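Local coordinates for protein putative carboxylesterase (Lactobacillus plantarum WCFS1, PDB 3BJR) that is a putative carboxylesterase of the alpha/beta-hydrolase fold that probably hydrolyses carboxylic ester bonds, at residues Thr208-Thr213 and Tyr238-Phe243. Sequence-based numbering, arbitrary orientation.
Sequences TFIWTT and YELHVF
Ile210 pairs with Glu239 and His241 through its backbone N and O, in strands 208-213 and 238-243 that run parallel, their axes 4.6 Å apart at closest approach and inclined by 8°. Five backbone hydrogen bonds join them. Ile210 N gives to Glu239 O at 2.9 Å, while Ile210 O accepts from His241 N; Thr212 repeats this with His241 O and Phe243 N, and Glu239 N reaches Thr208 O.

Phe209, Glu239 and His241 share one face of the sheet. The Phe209 ring, swung away from its backbone N (chi1 -180°), lies alongside the Glu239 chain, CE2 3.5 Å from Glu239 OE2, which sits at the ring edge. Phe209 CZ also meets His241 CD2 at 3.6 Å, the two ring planes turned 39° apart. Within the strand His241 NE2 points almost straight at Glu239 OE2 (2.9 Å), in the imidazole plane, meeting the carboxylate on its anti side and tilted out of its plane. Glu239 OE1 is hydrogen-bonded to Lys244 N of the second subunit, and His241 ND1 to ND1 of His241 of that subunit. Replacing Glu239 by alanine is likely to leave His241 NE2 without its acceptor and uncover one flank of Phe209.

Apolar contacts complete the pairing: Trp211 CD1 approaches Phe243 CE2 at 4.1 Å on this same face, and on the reverse face Leu240 CD1 lies 3.9 Å from Ile210 CB.

Helix 222-233 links the strands as a beta-alpha-beta crossover at the edge of the alpha/beta-hydrolase sheet, which continues antiparallel into the second subunit through Leu240, His241 and Val242.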
ATOM      1  N   THR A 208      -2.297  -5.466 -11.466  1.00 35.43           N
ATOM      2  CA  THR A 208      -1.824  -4.105 -11.329  1.00 35.49           C
ATOM      3  C   THR A 208      -1.010  -3.868 -10.064  1.00 34.81           C
ATOM      4  O   THR A 208      -1.462  -4.152  -8.962  1.00 31.92           O
ATOM      5  CB  THR A 208      -3.044  -3.153 -11.350  1.00 35.54           C
ATOM      6  OG1 THR A 208      -3.809  -3.398 -12.544  1.00 32.18           O
ATOM      7  CG2 THR A 208      -2.631  -1.636 -11.288  1.00 32.91           C
ATOM      8  N   PHE A 209       0.173  -3.290 -10.238  1.00 31.54           N
ATOM      9  CA  PHE A 209       1.049  -2.912  -9.143  1.00 31.77           C
ATOM     10  C   PHE A 209       1.020  -1.405  -9.090  1.00 32.43           C
ATOM     11  O   PHE A 209       1.367  -0.744 -10.047  1.00 34.55           O
ATOM     12  CB  PHE A 209       2.483  -3.371  -9.372  1.00 28.75           C
ATOM     13  CG  PHE A 209       3.405  -3.009  -8.281  1.00 34.53           C
ATOM     14  CD1 PHE A 209       4.058  -1.821  -8.269  1.00 35.17           C
ATOM     15  CD2 PHE A 209       3.593  -3.885  -7.209  1.00 30.14           C
ATOM     16  CE1 PHE A 209       4.940  -1.490  -7.228  1.00 32.07           C
ATOM     17  CE2 PHE A 209       4.451  -3.565  -6.191  1.00 32.70           C
ATOM     18  CZ  PHE A 209       5.106  -2.378  -6.175  1.00 29.09           C
ATOM     19  N   ILE A 210       0.638  -0.862  -7.938  1.00 34.65           N
ATOM     20  CA  ILE A 210       0.556   0.571  -7.755  1.00 35.42           C
ATOM     21  C   ILE A 210       1.351   1.021  -6.547  1.00 35.28           C
ATOM     22  O   ILE A 210       1.318   0.382  -5.501  1.00 36.03           O
ATOM     23  CB  ILE A 210      -0.893   1.042  -7.466  1.00 34.53           C
ATOM     24  CG1 ILE A 210      -1.905   0.389  -8.376  1.00 33.79           C
ATOM     25  CG2 ILE A 210      -1.009   2.567  -7.574  1.00 37.96           C
ATOM     26  CD1 ILE A 210      -3.338   0.465  -7.833  1.00 34.93           C
ATOM     27  N   TRP A 211       2.052   2.137  -6.708  1.00 39.17           N
ATOM     28  CA  TRP A 211       2.638   2.844  -5.584  1.00 38.02           C
ATOM     29  C   TRP A 211       2.500   4.337  -5.803  1.00 37.79           C
ATOM     30  O   TRP A 211       2.503   4.833  -6.942  1.00 35.09           O
ATOM     31  CB  TRP A 211       4.065   2.428  -5.259  1.00 37.01           C
ATOM     32  CG  TRP A 211       5.140   3.129  -5.957  1.00 40.58           C
ATOM     33  CD1 TRP A 211       5.926   4.117  -5.458  1.00 40.13           C
ATOM     34  CD2 TRP A 211       5.626   2.849  -7.268  1.00 36.33           C
ATOM     35  NE1 TRP A 211       6.844   4.506  -6.401  1.00 39.05           N
ATOM     36  CE2 TRP A 211       6.698   3.722  -7.511  1.00 37.86           C
ATOM     37  CE3 TRP A 211       5.262   1.943  -8.247  1.00 38.80           C
ATOM     38  CZ2 TRP A 211       7.390   3.737  -8.715  1.00 42.74           C
ATOM     39  CZ3 TRP A 211       5.957   1.937  -9.432  1.00 42.42           C
ATOM     40  CH2 TRP A 211       7.004   2.835  -9.661  1.00 41.67           C
ATOM     41  N   THR A 212       2.290   5.048  -4.697  1.00 37.54           N
ATOM     42  CA  THR A 212       2.199   6.512  -4.750  1.00 36.06           C
ATOM     43  C   THR A 212       2.594   7.081  -3.388  1.00 35.35           C
ATOM     44  O   THR A 212       3.073   6.340  -2.482  1.00 31.60           O
ATOM     45  CB  THR A 212       0.805   7.012  -5.266  1.00 36.96           C
ATOM     46  OG1 THR A 212       0.883   8.400  -5.645  1.00 34.24           O
ATOM     47  CG2 THR A 212      -0.231   6.835  -4.262  1.00 28.68           C
ATOM     48  N   THR A 213       2.449   8.395  -3.265  1.00 33.45           N
ATOM     49  CA  THR A 213       2.761   9.102  -2.028  1.00 32.12           C
ATOM     50  C   THR A 213       1.484   9.455  -1.245  1.00 32.66           C
ATOM     51  O   THR A 213       0.438   9.805  -1.843  1.00 33.31           O
ATOM     52  CB  THR A 213       3.645  10.340  -2.308  1.00 32.85           C
ATOM     53  OG1 THR A 213       3.993  10.939  -1.061  1.00 35.56           O
ATOM     54  CG2 THR A 213       2.934  11.363  -3.242  1.00 30.17           C
ATOM     55  N   TYR A 238      -3.914  -7.282  -7.495  1.00 30.26           N
ATOM     56  CA  TYR A 238      -3.216  -6.023  -7.333  1.00 32.41           C
ATOM     57  C   TYR A 238      -2.299  -6.021  -6.127  1.00 32.01           C
ATOM     58  O   TYR A 238      -2.404  -6.829  -5.204  1.00 29.18           O
ATOM     59  CB  TYR A 238      -4.224  -4.843  -7.183  1.00 34.35           C
ATOM     60  CG  TYR A 238      -4.977  -4.863  -5.828  1.00 29.65           C
ATOM     61  CD1 TYR A 238      -5.990  -5.731  -5.615  1.00 29.61           C
ATOM     62  CD2 TYR A 238      -4.628  -4.005  -4.782  1.00 28.52           C
ATOM     63  CE1 TYR A 238      -6.645  -5.791  -4.402  1.00 32.88           C
ATOM     64  CE2 TYR A 238      -5.287  -4.059  -3.554  1.00 32.66           C
ATOM     65  CZ  TYR A 238      -6.275  -4.964  -3.374  1.00 26.26           C
ATOM     66  OH  TYR A 238      -6.971  -5.084  -2.198  1.00 34.36           O
ATOM     67  N   GLU A 239      -1.412  -5.058  -6.127  1.00 33.46           N
ATOM     68  CA  GLU A 239      -0.657  -4.716  -4.963  1.00 36.36           C
ATOM     69  C   GLU A 239      -0.601  -3.186  -4.895  1.00 33.90           C
ATOM     70  O   GLU A 239      -0.489  -2.550  -5.892  1.00 34.76           O
ATOM     71  CB  GLU A 239       0.703  -5.392  -5.064  1.00 34.54           C
ATOM     72  CG  GLU A 239       1.646  -5.111  -4.013  1.00 43.62           C
ATOM     73  CD  GLU A 239       2.706  -6.177  -3.829  1.00 38.57           C
ATOM     74  OE1 GLU A 239       2.409  -7.352  -3.849  1.00 39.28           O
ATOM     75  OE2 GLU A 239       3.846  -5.820  -3.638  1.00 33.57           O
ATOM     76  N   LEU A 240      -0.785  -2.622  -3.719  1.00 32.13           N
ATOM     77  CA  LEU A 240      -0.807  -1.184  -3.513  1.00 28.73           C
ATOM     78  C   LEU A 240       0.142  -0.770  -2.383  1.00 29.00           C
ATOM     79  O   LEU A 240       0.076  -1.307  -1.304  1.00 31.57           O
ATOM     80  CB  LEU A 240      -2.228  -0.713  -3.176  1.00 28.73           C
ATOM     81  CG  LEU A 240      -2.505   0.734  -2.759  1.00 30.93           C
ATOM     82  CD1 LEU A 240      -2.329   1.706  -3.945  1.00 28.29           C
ATOM     83  CD2 LEU A 240      -3.893   0.856  -2.189  1.00 27.19           C
ATOM     84  N   HIS A 241       0.966   0.235  -2.641  1.00 32.53           N
ATOM     85  CA  HIS A 241       1.899   0.817  -1.677  1.00 30.33           C
ATOM     86  C   HIS A 241       1.773   2.321  -1.669  1.00 31.38           C
ATOM     87  O   HIS A 241       2.123   2.973  -2.645  1.00 31.65           O
ATOM     88  CB  HIS A 241       3.300   0.398  -2.071  1.00 31.13           C
ATOM     89  CG  HIS A 241       3.493  -1.088  -2.018  1.00 28.68           C
ATOM     90  ND1 HIS A 241       3.719  -1.757  -0.836  1.00 34.28           N
ATOM     91  CD2 HIS A 241       3.456  -2.036  -2.984  1.00 32.29           C
ATOM     92  CE1 HIS A 241       3.799  -3.053  -1.072  1.00 29.64           C
ATOM     93  NE2 HIS A 241       3.657  -3.249  -2.368  1.00 28.37           N
ATOM     94  N   VAL A 242       1.187   2.871  -0.604  1.00 34.02           N
ATOM     95  CA  VAL A 242       1.055   4.328  -0.415  1.00 31.09           C
ATOM     96  C   VAL A 242       2.104   4.702   0.649  1.00 32.35           C
ATOM     97  O   VAL A 242       1.932   4.439   1.834  1.00 26.08           O
ATOM     98  CB  VAL A 242      -0.380   4.770  -0.021  1.00 30.16           C
ATOM     99  CG1 VAL A 242      -0.524   6.280  -0.139  1.00 27.81           C
ATOM    100  CG2 VAL A 242      -1.392   4.155  -0.926  1.00 28.93           C
ATOM    101  N   PHE A 243       3.209   5.274   0.192  1.00 29.58           N
ATOM    102  CA  PHE A 243       4.322   5.632   1.053  1.00 31.64           C
ATOM    103  C   PHE A 243       4.271   7.091   1.480  1.00 31.61           C
ATOM    104  O   PHE A 243       3.760   7.938   0.756  1.00 30.41           O
ATOM    105  CB  PHE A 243       5.648   5.544   0.272  1.00 33.17           C
ATOM    106  CG  PHE A 243       6.100   4.165  -0.138  1.00 30.76           C
ATOM    107  CD1 PHE A 243       6.958   3.444   0.685  1.00 37.51           C
ATOM    108  CD2 PHE A 243       5.799   3.658  -1.378  1.00 33.56           C
ATOM    109  CE1 PHE A 243       7.437   2.212   0.321  1.00 34.78           C
ATOM    110  CE2 PHE A 243       6.296   2.443  -1.767  1.00 35.05           C
ATOM    111  CZ  PHE A 243       7.104   1.694  -0.881  1.00 31.34           C
TER